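PDB 3I7J: beta-lactamase Mb2281c from Mycobacterium bovis, which probably hydrolyses beta-lactams or related amide or ester substrates, as a serine hydrolase of the beta-lactamase and penicillin-binding-protein family. Local coordinates for residues Ser40-Val46 with Tyr99-Phe104; Pro13-Ala17 with His29-Arg34; Gln51-Glu55 with Thr168-Met173; His213-Asn219 with Trp260-Asp265. Residues are numbered along the deposited sequence.

Interaction 1 (Ser40-Val46 with Tyr99-Phe104); sequences SVTKPLV and YSNYGF
Two helix starts meet here: S40-V46 enters helix 42-56 and Y99-F104 enters helix 101-115, with K43 nearest F104 (CA-CA 7.7 Å) and S40 nearest N101 (8.5 Å). Y99 and S100 are extended (phi/psi -48/134 and -145/130) before the second helix. S40 (chi1 m) and K43 lie one turn apart and both direct CB toward Y99-F104. K43 runs out in an m, t, t, p conformation, and the final p turn brings NZ to Y99 OH, to which it donates at 2.5 Å. The Y99 side chain, chi1 t, reaches back so that OH also meets S40 OG in a very short 2.5 Å hydrogen bond. This serine-lysine-tyrosine cluster is consistent with the SxxK motif, with Y99 opening a YxN sequence as in class C beta-lactamases, so S40 is probably the nucleophile; K43 NZ also donates to G146 O. Further back along the lysine, the F104 ring (chi1 -98°, chi2 48°) turns one face to the K43 stem: K43 CD stands 4.0 Å from the F104 ring centroid, a CH-pi contact. V46 CG1, chi1 t, packs at 3.9 Å from F104 CD2. S100, chi1 t, N-caps its helix, OG accepting from G103 N at 2.9 Å while also bonded to A83.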
loop_
_atom_site.group_PDB
_atom_site.type_symbol
_atom_site.label_atom_id
_atom_site.label_comp_id
_atom_site.label_asym_id
_atom_site.label_seq_id
_atom_site.Cartn_x
_atom_site.Cartn_y
_atom_site.Cartn_z
ATOM N N SER A 40 -6.872 -3.261 3.155
ATOM C CA SER A 40 -5.503 -3.489 2.681
ATOM C C SER A 40 -4.676 -2.247 2.360
ATOM O O SER A 40 -3.487 -2.351 2.053
ATOM C CB SER A 40 -5.508 -4.416 1.463
ATOM O OG SER A 40 -5.751 -5.746 1.859
ATOM N N VAL A 41 -5.294 -1.074 2.396
ATOM C CA VAL A 41 -4.519 0.129 2.148
ATOM C C VAL A 41 -3.663 0.294 3.407
ATOM O O VAL A 41 -2.812 1.183 3.504
ATOM C CB VAL A 41 -5.433 1.364 1.917
ATOM C CG1 VAL A 41 -4.595 2.634 1.770
ATOM C CG2 VAL A 41 -6.259 1.151 0.638
ATOM N N THR A 42 -3.903 -0.587 4.375
ATOM C CA THR A 42 -3.150 -0.603 5.618
ATOM C C THR A 42 -1.730 -1.065 5.317
ATOM O O THR A 42 -0.767 -0.555 5.882
ATOM C CB THR A 42 -3.741 -1.615 6.645
ATOM O OG1 THR A 42 -5.018 -1.157 7.102
ATOM C CG2 THR A 42 -2.797 -1.786 7.847
ATOM N N LYS A 43 -1.608 -2.027 4.411
ATOM C CA LYS A 43 -0.309 -2.599 4.078
ATOM C C LYS A 43 0.825 -1.630 3.779
ATOM O O LYS A 43 1.917 -1.794 4.297
ATOM C CB LYS A 43 -0.477 -3.629 2.950
ATOM C CG LYS A 43 -1.247 -4.875 3.419
ATOM C CD LYS A 43 -1.068 -6.093 2.510
ATOM C CE LYS A 43 -1.708 -7.342 3.130
ATOM N NZ LYS A 43 -3.203 -7.231 3.275
ATOM N N PRO A 44 0.584 -0.600 2.956
ATOM C CA PRO A 44 1.676 0.338 2.666
ATOM C C PRO A 44 2.193 1.014 3.941
ATOM O O PRO A 44 3.386 1.318 4.059
ATOM C CB PRO A 44 1.033 1.329 1.691
ATOM C CG PRO A 44 -0.007 0.487 0.999
ATOM C CD PRO A 44 -0.612 -0.277 2.162
ATOM N N LEU A 45 1.298 1.238 4.899
ATOM C CA LEU A 45 1.684 1.875 6.157
ATOM C C LEU A 45 2.566 0.927 6.967
ATOM O O LEU A 45 3.612 1.323 7.489
ATOM C CB LEU A 45 0.440 2.257 6.971
ATOM C CG LEU A 45 -0.525 3.276 6.355
ATOM C CD1 LEU A 45 -1.717 3.463 7.282
ATOM C CD2 LEU A 45 0.186 4.617 6.148
ATOM N N VAL A 46 2.142 -0.328 7.069
ATOM C CA VAL A 46 2.900 -1.323 7.814
ATOM C C VAL A 46 4.224 -1.584 7.109
ATOM O O VAL A 46 5.262 -1.738 7.760
ATOM C CB VAL A 46 2.101 -2.647 7.944
ATOM C CG1 VAL A 46 2.958 -3.725 8.595
ATOM C CG2 VAL A 46 0.845 -2.409 8.773
ATOM N N TYR A 99 -0.605 -13.265 -2.370
ATOM C CA TYR A 99 -1.005 -12.207 -1.461
ATOM C C TYR A 99 -1.391 -12.827 -0.130
ATOM O O TYR A 99 -2.116 -13.813 -0.102
ATOM C CB TYR A 99 -2.194 -11.459 -2.053
ATOM C CG TYR A 99 -2.606 -10.247 -1.263
ATOM C CD1 TYR A 99 -1.761 -9.142 -1.161
ATOM C CD2 TYR A 99 -3.849 -10.191 -0.635
ATOM C CE1 TYR A 99 -2.149 -8.006 -0.456
ATOM C CE2 TYR A 99 -4.248 -9.058 0.071
ATOM C CZ TYR A 99 -3.396 -7.973 0.154
ATOM O OH TYR A 99 -3.795 -6.850 0.835
ATOM N N SER A 100 -0.904 -12.265 0.975
ATOM C CA SER A 100 -1.226 -12.822 2.284
ATOM C C SER A 100 -1.377 -11.813 3.412
ATOM O O SER A 100 -0.522 -10.943 3.604
ATOM C CB SER A 100 -0.163 -13.847 2.689
ATOM O OG SER A 100 -0.391 -14.312 4.009
ATOM N N ASN A 101 -2.479 -11.929 4.151
ATOM C CA ASN A 101 -2.714 -11.065 5.303
ATOM C C ASN A 101 -1.859 -11.588 6.453
ATOM O O ASN A 101 -1.188 -10.814 7.126
ATOM C CB ASN A 101 -4.175 -11.110 5.755
ATOM C CG ASN A 101 -5.097 -10.248 4.900
ATOM O OD1 ASN A 101 -6.311 -10.319 5.047
ATOM N ND2 ASN A 101 -4.526 -9.430 4.019
ATOM N N TYR A 102 -1.882 -12.905 6.672
ATOM C CA TYR A 102 -1.121 -13.484 7.769
ATOM C C TYR A 102 0.375 -13.235 7.601
ATOM O O TYR A 102 1.109 -13.163 8.587
ATOM C CB TYR A 102 -1.419 -14.985 7.908
ATOM C CG TYR A 102 -0.820 -15.600 9.157
ATOM C CD1 TYR A 102 0.374 -16.313 9.097
ATOM C CD2 TYR A 102 -1.402 -15.393 10.411
ATOM C CE1 TYR A 102 0.982 -16.798 10.252
ATOM C CE2 TYR A 102 -0.799 -15.877 11.578
ATOM C CZ TYR A 102 0.393 -16.574 11.489
ATOM O OH TYR A 102 1.016 -17.035 12.630
ATOM N N GLY A 103 0.821 -13.100 6.354
ATOM C CA GLY A 103 2.219 -12.813 6.104
ATOM C C GLY A 103 2.574 -11.486 6.763
ATOM O O GLY A 103 3.673 -11.326 7.291
ATOM N N PHE A 104 1.645 -10.532 6.753
ATOM C CA PHE A 104 1.911 -9.239 7.370
ATOM C C PHE A 104 1.806 -9.306 8.887
ATOM O O PHE A 104 2.410 -8.494 9.585
ATOM C CB PHE A 104 0.979 -8.149 6.812
ATOM C CG PHE A 104 1.606 -7.314 5.719
ATOM C CD1 PHE A 104 2.272 -7.922 4.655
ATOM C CD2 PHE A 104 1.527 -5.924 5.750
ATOM C CE1 PHE A 104 2.855 -7.162 3.636
ATOM C CE2 PHE A 104 2.106 -5.149 4.735
ATOM C CZ PHE A 104 2.771 -5.774 3.680
#

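Interaction 2 (Pro13-Ala17 with His29-Arg34); sequences PAAAA and HGDTAR
The extended run A14-A17, which leads into strand 15-21, is met by a chain that pairs with it briefly and then turns off. H29 forms an antiparallel hydrogen-bonded pair with A17 (CA-CA 5.3 Å): A17 N donates to H29 O at 2.9 Å, H29 N to A17 O at 3.0 Å, and A16 CA lies 3.2 Å from H29 O in a CA-H...O contact. G30 follows at phi/psi 81/-171, its CA 4.2 Å from A16 CA; a CB there would collide with A15 O and A16 CA. At D31 direct pairing has given way to a water, which donates to A15 O at 2.6 Å and accepts from D31 N at 2.8 Å. A type I turn spans D31-R34, and D31 OD1 takes A33 N at 3.0 Å as an Asx turn. T32 brings CG2 to 4.3 Å from A17 O. R34, extended with chi1 to chi3 all t, lays its guanidinium face against A14, NH1 being 3.3 Å from A14 CB. Strand 24-29 thus finishes its hairpin with strand 15-21 at the sheet's edge, held by backbone and water hydrogen bonds rather than by side-chain polar pairs.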
loop_
_atom_site.group_PDB
_atom_site.type_symbol
_atom_site.label_atom_id
_atom_site.label_comp_id
_atom_site.label_asym_id
_atom_site.label_seq_id
_atom_site.Cartn_x
_atom_site.Cartn_y
_atom_site.Cartn_z
ATOM N N PRO A 13 -21.842 5.798 -0.637
ATOM C CA PRO A 13 -22.435 6.594 0.447
ATOM C C PRO A 13 -21.627 7.855 0.764
ATOM O O PRO A 13 -22.173 8.852 1.235
ATOM C CB PRO A 13 -22.460 5.613 1.619
ATOM C CG PRO A 13 -22.580 4.273 0.943
ATOM C CD PRO A 13 -21.588 4.416 -0.190
ATOM N N ALA A 14 -20.323 7.797 0.511
ATOM C CA ALA A 14 -19.428 8.925 0.760
ATOM C C ALA A 14 -18.040 8.626 0.203
ATOM O O ALA A 14 -17.610 7.468 0.149
ATOM C CB ALA A 14 -19.330 9.209 2.260
ATOM N N ALA A 15 -17.343 9.679 -0.207
ATOM C CA ALA A 15 -16.000 9.539 -0.757
ATOM C C ALA A 15 -15.197 10.816 -0.568
ATOM O O ALA A 15 -15.762 11.888 -0.376
ATOM C CB ALA A 15 -16.074 9.182 -2.244
ATOM N N ALA A 16 -13.876 10.683 -0.606
ATOM C CA ALA A 16 -12.967 11.814 -0.467
ATOM C C ALA A 16 -11.697 11.453 -1.231
ATOM O O ALA A 16 -11.319 10.281 -1.311
ATOM C CB ALA A 16 -12.658 12.075 1.001
ATOM N N ALA A 17 -11.040 12.452 -1.800
ATOM C CA ALA A 17 -9.843 12.180 -2.562
ATOM C C ALA A 17 -8.906 13.366 -2.607
ATOM O O ALA A 17 -9.289 14.494 -2.289
ATOM C CB ALA A 17 -10.213 11.762 -3.979
ATOM N N HIS A 29 -11.252 16.662 -2.777
ATOM C CA HIS A 29 -12.692 16.587 -2.955
ATOM C C HIS A 29 -13.232 15.794 -1.779
ATOM O O HIS A 29 -12.591 14.851 -1.324
ATOM C CB HIS A 29 -13.044 15.888 -4.270
ATOM C CG HIS A 29 -14.508 15.907 -4.580
ATOM N ND1 HIS A 29 -15.421 15.119 -3.911
ATOM C CD2 HIS A 29 -15.226 16.661 -5.444
ATOM C CE1 HIS A 29 -16.637 15.388 -4.350
ATOM N NE2 HIS A 29 -16.548 16.321 -5.279
ATOM N N GLY A 30 -14.397 16.187 -1.280
ATOM C CA GLY A 30 -14.990 15.487 -0.157
ATOM C C GLY A 30 -14.393 15.913 1.169
ATOM O O GLY A 30 -13.616 16.867 1.234
ATOM N N ASP A 31 -14.744 15.206 2.235
ATOM C CA ASP A 31 -14.224 15.551 3.553
ATOM C C ASP A 31 -12.908 14.821 3.817
ATOM O O ASP A 31 -12.896 13.641 4.173
ATOM C CB ASP A 31 -15.264 15.204 4.624
ATOM C CG ASP A 31 -14.866 15.691 5.997
ATOM O OD1 ASP A 31 -13.795 16.330 6.118
ATOM O OD2 ASP A 31 -15.628 15.438 6.957
ATOM N N THR A 32 -11.802 15.538 3.644
ATOM C CA THR A 32 -10.473 14.969 3.842
ATOM C C THR A 32 -10.143 14.711 5.319
ATOM O O THR A 32 -9.098 14.144 5.645
ATOM C CB THR A 32 -9.383 15.877 3.218
ATOM O OG1 THR A 32 -9.396 17.158 3.855
ATOM C CG2 THR A 32 -9.634 16.063 1.736
ATOM N N ALA A 33 -11.045 15.117 6.207
ATOM C CA ALA A 33 -10.854 14.914 7.636
ATOM C C ALA A 33 -11.672 13.709 8.115
ATOM O O ALA A 33 -11.509 13.244 9.243
ATOM C CB ALA A 33 -11.271 16.170 8.411
ATOM N N ARG A 34 -12.550 13.205 7.255
ATOM C CA ARG A 34 -13.383 12.054 7.595
ATOM C C ARG A 34 -12.579 10.754 7.695
ATOM O O ARG A 34 -11.784 10.436 6.808
ATOM C CB ARG A 34 -14.502 11.888 6.556
ATOM C CG ARG A 34 -15.270 10.591 6.711
ATOM C CD ARG A 34 -16.559 10.570 5.925
ATOM N NE ARG A 34 -17.226 9.282 6.054
ATOM C CZ ARG A 34 -18.518 9.079 5.817
ATOM N NH1 ARG A 34 -19.297 10.083 5.438
ATOM N NH2 ARG A 34 -19.032 7.865 5.965
HETATM O O HOH W 1 -16.436 12.935 1.948
#

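Interaction 3 (Gln51-Glu55 with Thr168-Met173); sequences QVAVE and TVSAQM
One helical turn, Q51-E55 of helix 42-56, faces T168-M173, in which V169 and S170 are extended before helix 171-177 begins at A171; V52 and V169 come closest, CA to CA 5.9 Å. Q51 (chi1 m, chi2 t) directs CB toward the other segment, with CB 4.0 Å from V169 CG1 and CG 3.9 Å from M173 SE, while its amide is engaged by R48 and L202. V52, chi1 t, sets CG2 at 3.5 Å from T168 O and 3.7 Å from V169 CG1, V169 being in the m rotamer. V54 directs CB toward the selenomethionine M173, whose CE lies 3.4 Å from V54 CB and also 3.4 Å from Q51 O; the t, p start of M173 (chi3 92°) folds its methyl against the helix. E55 supplies the polar end. With chi1 m, its carboxylate spans two donors of one residue: S170 N to OE1 at 2.8 Å and S170 OG to OE2 at 2.5 Å. S170, chi1 p, is itself the N-cap of the second helix, OG accepting from M173 N at 3.1 Å, so a single hydroxyl links the glutamate to the helix start. The contact, its centre about 16 Å from the centre of the chain, joins two helices of the helical part of this beta-lactamase-type fold by apolar packing beside an N-cap serine held by a glutamate.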
loop_
_atom_site.group_PDB
_atom_site.type_symbol
_atom_site.label_atom_id
_atom_site.label_comp_id
_atom_site.label_asym_id
_atom_site.label_seq_id
_atom_site.Cartn_x
_atom_site.Cartn_y
_atom_site.Cartn_z
ATOM N N GLN A 51 10.120 -0.986 6.854
ATOM C CA GLN A 51 11.261 -0.435 6.148
ATOM C C GLN A 51 12.077 0.427 7.113
ATOM O O GLN A 51 13.307 0.389 7.103
ATOM C CB GLN A 51 10.796 0.405 4.964
ATOM C CG GLN A 51 10.334 -0.416 3.766
ATOM C CD GLN A 51 9.462 0.393 2.825
ATOM O OE1 GLN A 51 9.658 1.596 2.673
ATOM N NE2 GLN A 51 8.499 -0.263 2.187
ATOM N N VAL A 52 11.390 1.198 7.947
ATOM C CA VAL A 52 12.073 2.033 8.921
ATOM C C VAL A 52 12.814 1.123 9.908
ATOM O O VAL A 52 13.940 1.417 10.300
ATOM C CB VAL A 52 11.078 2.931 9.707
ATOM C CG1 VAL A 52 11.813 3.669 10.827
ATOM C CG2 VAL A 52 10.434 3.943 8.761
ATOM N N ALA A 53 12.179 0.017 10.301
ATOM C CA ALA A 53 12.791 -0.925 11.239
ATOM C C ALA A 53 14.096 -1.512 10.687
ATOM O O ALA A 53 15.063 -1.707 11.432
ATOM C CB ALA A 53 11.819 -2.042 11.581
ATOM N N VAL A 54 14.124 -1.792 9.388
ATOM C CA VAL A 54 15.322 -2.321 8.768
ATOM C C VAL A 54 16.421 -1.273 8.877
ATOM O O VAL A 54 17.563 -1.588 9.220
ATOM C CB VAL A 54 15.094 -2.665 7.267
ATOM C CG1 VAL A 54 16.417 -3.023 6.595
ATOM C CG2 VAL A 54 14.122 -3.837 7.144
ATOM N N GLU A 55 16.080 -0.018 8.602
ATOM C CA GLU A 55 17.076 1.051 8.681
ATOM C C GLU A 55 17.549 1.325 10.107
ATOM O O GLU A 55 18.677 1.777 10.297
ATOM C CB GLU A 55 16.544 2.334 8.020
ATOM C CG GLU A 55 16.252 2.133 6.533
ATOM C CD GLU A 55 16.517 3.367 5.685
ATOM O OE1 GLU A 55 15.802 4.369 5.827
ATOM O OE2 GLU A 55 17.439 3.328 4.871
ATOM N N THR A 168 10.883 9.445 5.560
ATOM C CA THR A 168 10.802 8.493 6.658
ATOM C C THR A 168 11.837 7.375 6.496
ATOM O O THR A 168 12.171 6.688 7.460
ATOM C CB THR A 168 9.379 7.898 6.741
ATOM O OG1 THR A 168 9.138 7.430 8.068
ATOM C CG2 THR A 168 9.222 6.751 5.785
ATOM N N VAL A 169 12.327 7.197 5.271
ATOM C CA VAL A 169 13.354 6.202 4.968
ATOM C C VAL A 169 14.322 6.839 3.967
ATOM O O VAL A 169 14.018 7.875 3.378
ATOM C CB VAL A 169 12.771 4.881 4.343
ATOM C CG1 VAL A 169 11.796 4.227 5.310
ATOM C CG2 VAL A 169 12.094 5.162 3.007
ATOM N N SER A 170 15.483 6.226 3.781
ATOM C CA SER A 170 16.477 6.745 2.852
ATOM C C SER A 170 16.020 6.563 1.418
ATOM O O SER A 170 15.189 5.704 1.117
ATOM C CB SER A 170 17.797 6.008 3.033
ATOM O OG SER A 170 17.627 4.640 2.695
ATOM N N ALA A 171 16.582 7.368 0.529
ATOM C CA ALA A 171 16.251 7.277 -0.882
ATOM C C ALA A 171 16.554 5.869 -1.406
ATOM O O ALA A 171 15.847 5.364 -2.280
ATOM C CB ALA A 171 17.050 8.323 -1.673
ATOM N N GLN A 172 17.602 5.240 -0.875
ATOM C CA GLN A 172 17.985 3.894 -1.308
ATOM C C GLN A 172 16.969 2.833 -0.890
ATOM O O GLN A 172 16.648 1.931 -1.662
ATOM C CB GLN A 172 19.362 3.513 -0.755
ATOM C CG GLN A 172 19.847 2.149 -1.248
ATOM C CD GLN A 172 19.637 1.978 -2.747
ATOM O OE1 GLN A 172 20.061 2.823 -3.543
ATOM N NE2 GLN A 172 18.977 0.889 -3.139
HETATM N N MSE A 173 16.484 2.927 0.341
HETATM C CA MSE A 173 15.496 1.979 0.825
HETATM C C MSE A 173 14.221 2.144 -0.012
HETATM O O MSE A 173 13.631 1.161 -0.466
HETATM C CB MSE A 173 15.203 2.234 2.308
HETATM C CG MSE A 173 13.966 1.509 2.845
HETATM SE SE MSE A 173 14.046 -0.413 2.636
HETATM C CE MSE A 173 14.827 -0.870 4.340
#

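Interaction 4 (His213-Asn219 with Trp260-Asp265); sequences HWTGECN and WPAISD
D265 satisfies two backbone donors at the turn of an irregular loop. Residues G216-N219 form a type I turn, closed by N219 N to G216 O at 3.2 Å, and the D265 carboxylate (chi1 m) receives E217 N on OD2 at 2.9 Å and C218 N on OD1 at 2.7 Å. G216 O is bonded by R207. G216 lies against the helix, CA 3.9 Å from P261 CA; its N is 3.3 Å from S264 CB, and a CB on it would clash with D265 OD1. S264 OG (chi1 m) donates to W260 O at 2.9 Å and bonds W235 NE1, whereas W214 NE1 is met by E205. Nearer the N-terminal ends of both segments, T215 O is 3.4 Å from P261 CB, and the apolar contact is that of W214 CB, which sits at the edge of the W260 ring, 3.7 Å from W260 CE3. P261 lacks an amide hydrogen, and the helix kinks there. The whole docks the loop between strands 205-206 and 224-228 on the C-terminal helix 256-271, part of the alpha/beta core of serine beta-lactamase-type folds.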
loop_
_atom_site.group_PDB
_atom_site.type_symbol
_atom_site.label_atom_id
_atom_site.label_comp_id
_atom_site.label_asym_id
_atom_site.label_seq_id
_atom_site.Cartn_x
_atom_site.Cartn_y
_atom_site.Cartn_z
ATOM N N HIS A 213 -6.768 -3.808 -14.159
ATOM C CA HIS A 213 -6.136 -3.308 -12.933
ATOM C C HIS A 213 -6.948 -2.165 -12.335
ATOM O O HIS A 213 -7.861 -1.648 -12.976
ATOM C CB HIS A 213 -4.714 -2.818 -13.242
ATOM C CG HIS A 213 -3.826 -2.734 -12.035
ATOM N ND1 HIS A 213 -3.464 -3.843 -11.306
ATOM C CD2 HIS A 213 -3.234 -1.675 -11.431
ATOM C CE1 HIS A 213 -2.686 -3.474 -10.303
ATOM N NE2 HIS A 213 -2.531 -2.165 -10.356
ATOM N N TRP A 214 -6.621 -1.767 -11.109
ATOM C CA TRP A 214 -7.346 -0.677 -10.469
ATOM C C TRP A 214 -6.796 0.692 -10.856
ATOM O O TRP A 214 -7.500 1.695 -10.732
ATOM C CB TRP A 214 -7.349 -0.841 -8.942
ATOM C CG TRP A 214 -6.008 -1.152 -8.337
ATOM C CD1 TRP A 214 -5.392 -2.371 -8.275
ATOM C CD2 TRP A 214 -5.121 -0.220 -7.710
ATOM N NE1 TRP A 214 -4.172 -2.253 -7.643
ATOM C CE2 TRP A 214 -3.982 -0.943 -7.289
ATOM C CE3 TRP A 214 -5.177 1.162 -7.465
ATOM C CZ2 TRP A 214 -2.909 -0.334 -6.632
ATOM C CZ3 TRP A 214 -4.109 1.767 -6.814
ATOM C CH2 TRP A 214 -2.990 1.017 -6.406
ATOM N N THR A 215 -5.549 0.746 -11.327
ATOM C CA THR A 215 -4.963 2.021 -11.745
ATOM C C THR A 215 -5.430 2.378 -13.164
ATOM O O THR A 215 -6.199 1.636 -13.782
ATOM C CB THR A 215 -3.406 1.990 -11.719
ATOM O OG1 THR A 215 -2.923 0.953 -12.584
ATOM C CG2 THR A 215 -2.900 1.747 -10.308
ATOM N N GLY A 216 -4.977 3.519 -13.675
ATOM C CA GLY A 216 -5.389 3.933 -15.005
ATOM C C GLY A 216 -4.566 3.293 -16.107
ATOM O O GLY A 216 -3.478 2.773 -15.853
ATOM N N GLU A 217 -5.084 3.324 -17.332
ATOM C CA GLU A 217 -4.378 2.748 -18.471
ATOM C C GLU A 217 -3.149 3.568 -18.798
ATOM O O GLU A 217 -2.263 3.108 -19.514
ATOM C CB GLU A 217 -5.274 2.704 -19.707
ATOM C CG GLU A 217 -6.392 1.692 -19.636
ATOM C CD GLU A 217 -7.057 1.490 -20.986
ATOM O OE1 GLU A 217 -7.462 2.501 -21.603
ATOM O OE2 GLU A 217 -7.176 0.323 -21.426
ATOM N N CYS A 218 -3.096 4.784 -18.273
ATOM C CA CYS A 218 -1.964 5.651 -18.538
ATOM C C CYS A 218 -0.927 5.700 -17.410
ATOM O O CYS A 218 0.125 6.329 -17.552
ATOM C CB CYS A 218 -2.467 7.054 -18.888
ATOM S SG CYS A 218 -3.403 7.102 -20.450
ATOM N N ASN A 219 -1.212 5.042 -16.291
ATOM C CA ASN A 219 -0.245 5.009 -15.202
ATOM C C ASN A 219 0.973 4.265 -15.740
ATOM O O ASN A 219 0.830 3.340 -16.534
ATOM C CB ASN A 219 -0.829 4.283 -13.982
ATOM C CG ASN A 219 -1.581 5.227 -13.047
ATOM O OD1 ASN A 219 -0.990 6.143 -12.467
ATOM N ND2 ASN A 219 -2.883 5.015 -12.904
ATOM N N TRP A 260 -12.468 3.498 -11.146
ATOM C CA TRP A 260 -11.126 3.714 -10.619
ATOM C C TRP A 260 -10.107 4.037 -11.703
ATOM O O TRP A 260 -9.363 4.998 -11.584
ATOM C CB TRP A 260 -10.706 2.512 -9.768
ATOM C CG TRP A 260 -11.376 2.533 -8.414
ATOM C CD1 TRP A 260 -12.373 3.378 -8.001
ATOM C CD2 TRP A 260 -11.070 1.698 -7.293
ATOM N NE1 TRP A 260 -12.698 3.121 -6.688
ATOM C CE2 TRP A 260 -11.910 2.099 -6.229
ATOM C CE3 TRP A 260 -10.162 0.656 -7.080
ATOM C CZ2 TRP A 260 -11.867 1.487 -4.972
ATOM C CZ3 TRP A 260 -10.120 0.046 -5.829
ATOM C CH2 TRP A 260 -10.965 0.467 -4.792
ATOM N N PRO A 261 -10.068 3.243 -12.780
ATOM C CA PRO A 261 -9.109 3.516 -13.856
ATOM C C PRO A 261 -9.407 4.864 -14.533
ATOM O O PRO A 261 -8.496 5.610 -14.896
ATOM C CB PRO A 261 -9.316 2.338 -14.808
ATOM C CG PRO A 261 -9.764 1.235 -13.883
ATOM C CD PRO A 261 -10.739 1.948 -12.991
ATOM N N ALA A 262 -10.692 5.169 -14.686
ATOM C CA ALA A 262 -11.113 6.408 -15.321
ATOM C C ALA A 262 -10.677 7.647 -14.557
ATOM O O ALA A 262 -10.186 8.605 -15.156
ATOM C CB ALA A 262 -12.637 6.419 -15.500
ATOM N N ILE A 263 -10.844 7.644 -13.236
ATOM C CA ILE A 263 -10.443 8.820 -12.468
ATOM C C ILE A 263 -8.921 8.938 -12.445
ATOM O O ILE A 263 -8.373 10.040 -12.375
ATOM C CB ILE A 263 -11.005 8.792 -11.028
ATOM C CG1 ILE A 263 -10.751 10.144 -10.362
ATOM C CG2 ILE A 263 -10.374 7.664 -10.224
ATOM C CD1 ILE A 263 -11.399 10.267 -8.998
ATOM N N SER A 264 -8.242 7.800 -12.537
ATOM C CA SER A 264 -6.786 7.786 -12.541
ATOM C C SER A 264 -6.245 8.449 -13.803
ATOM O O SER A 264 -5.354 9.299 -13.734
ATOM C CB SER A 264 -6.272 6.348 -12.443
ATOM O OG SER A 264 -6.579 5.795 -11.175
ATOM N N ASP A 265 -6.785 8.074 -14.959
ATOM C CA ASP A 265 -6.314 8.667 -16.207
ATOM C C ASP A 265 -6.741 10.127 -16.308
ATOM O O ASP A 265 -6.036 10.942 -16.912
ATOM C CB ASP A 265 -6.806 7.862 -17.412
ATOM C CG ASP A 265 -6.187 6.470 -17.467
ATOM O OD1 ASP A 265 -4.988 6.341 -17.143
ATOM O OD2 ASP A 265 -6.894 5.512 -17.835
#

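Overall arrangement
From the N terminus, interaction 2 closes first, a short hairpin loop joining strands 15-21 and 24-29 at one edge of the six-stranded sheet. Interaction 1 opens next, at the start of helix 42-56, and is closed by Y99-F104. Interaction 3 opens further along that helix, before interaction 1 has closed, and ends at T168-M173; the two therefore cross, centres about 18 Å apart, tying helix 42-56 to helices 101-115 and 171-177. Interaction 4 comes last, in series with the others, joining the loop before strand 224-228 to the C-terminal helix. It lies across the chain's centre from interaction 3 (centres about 29 Å apart), while interactions 2 and 4 are about 19 Å apart between centres.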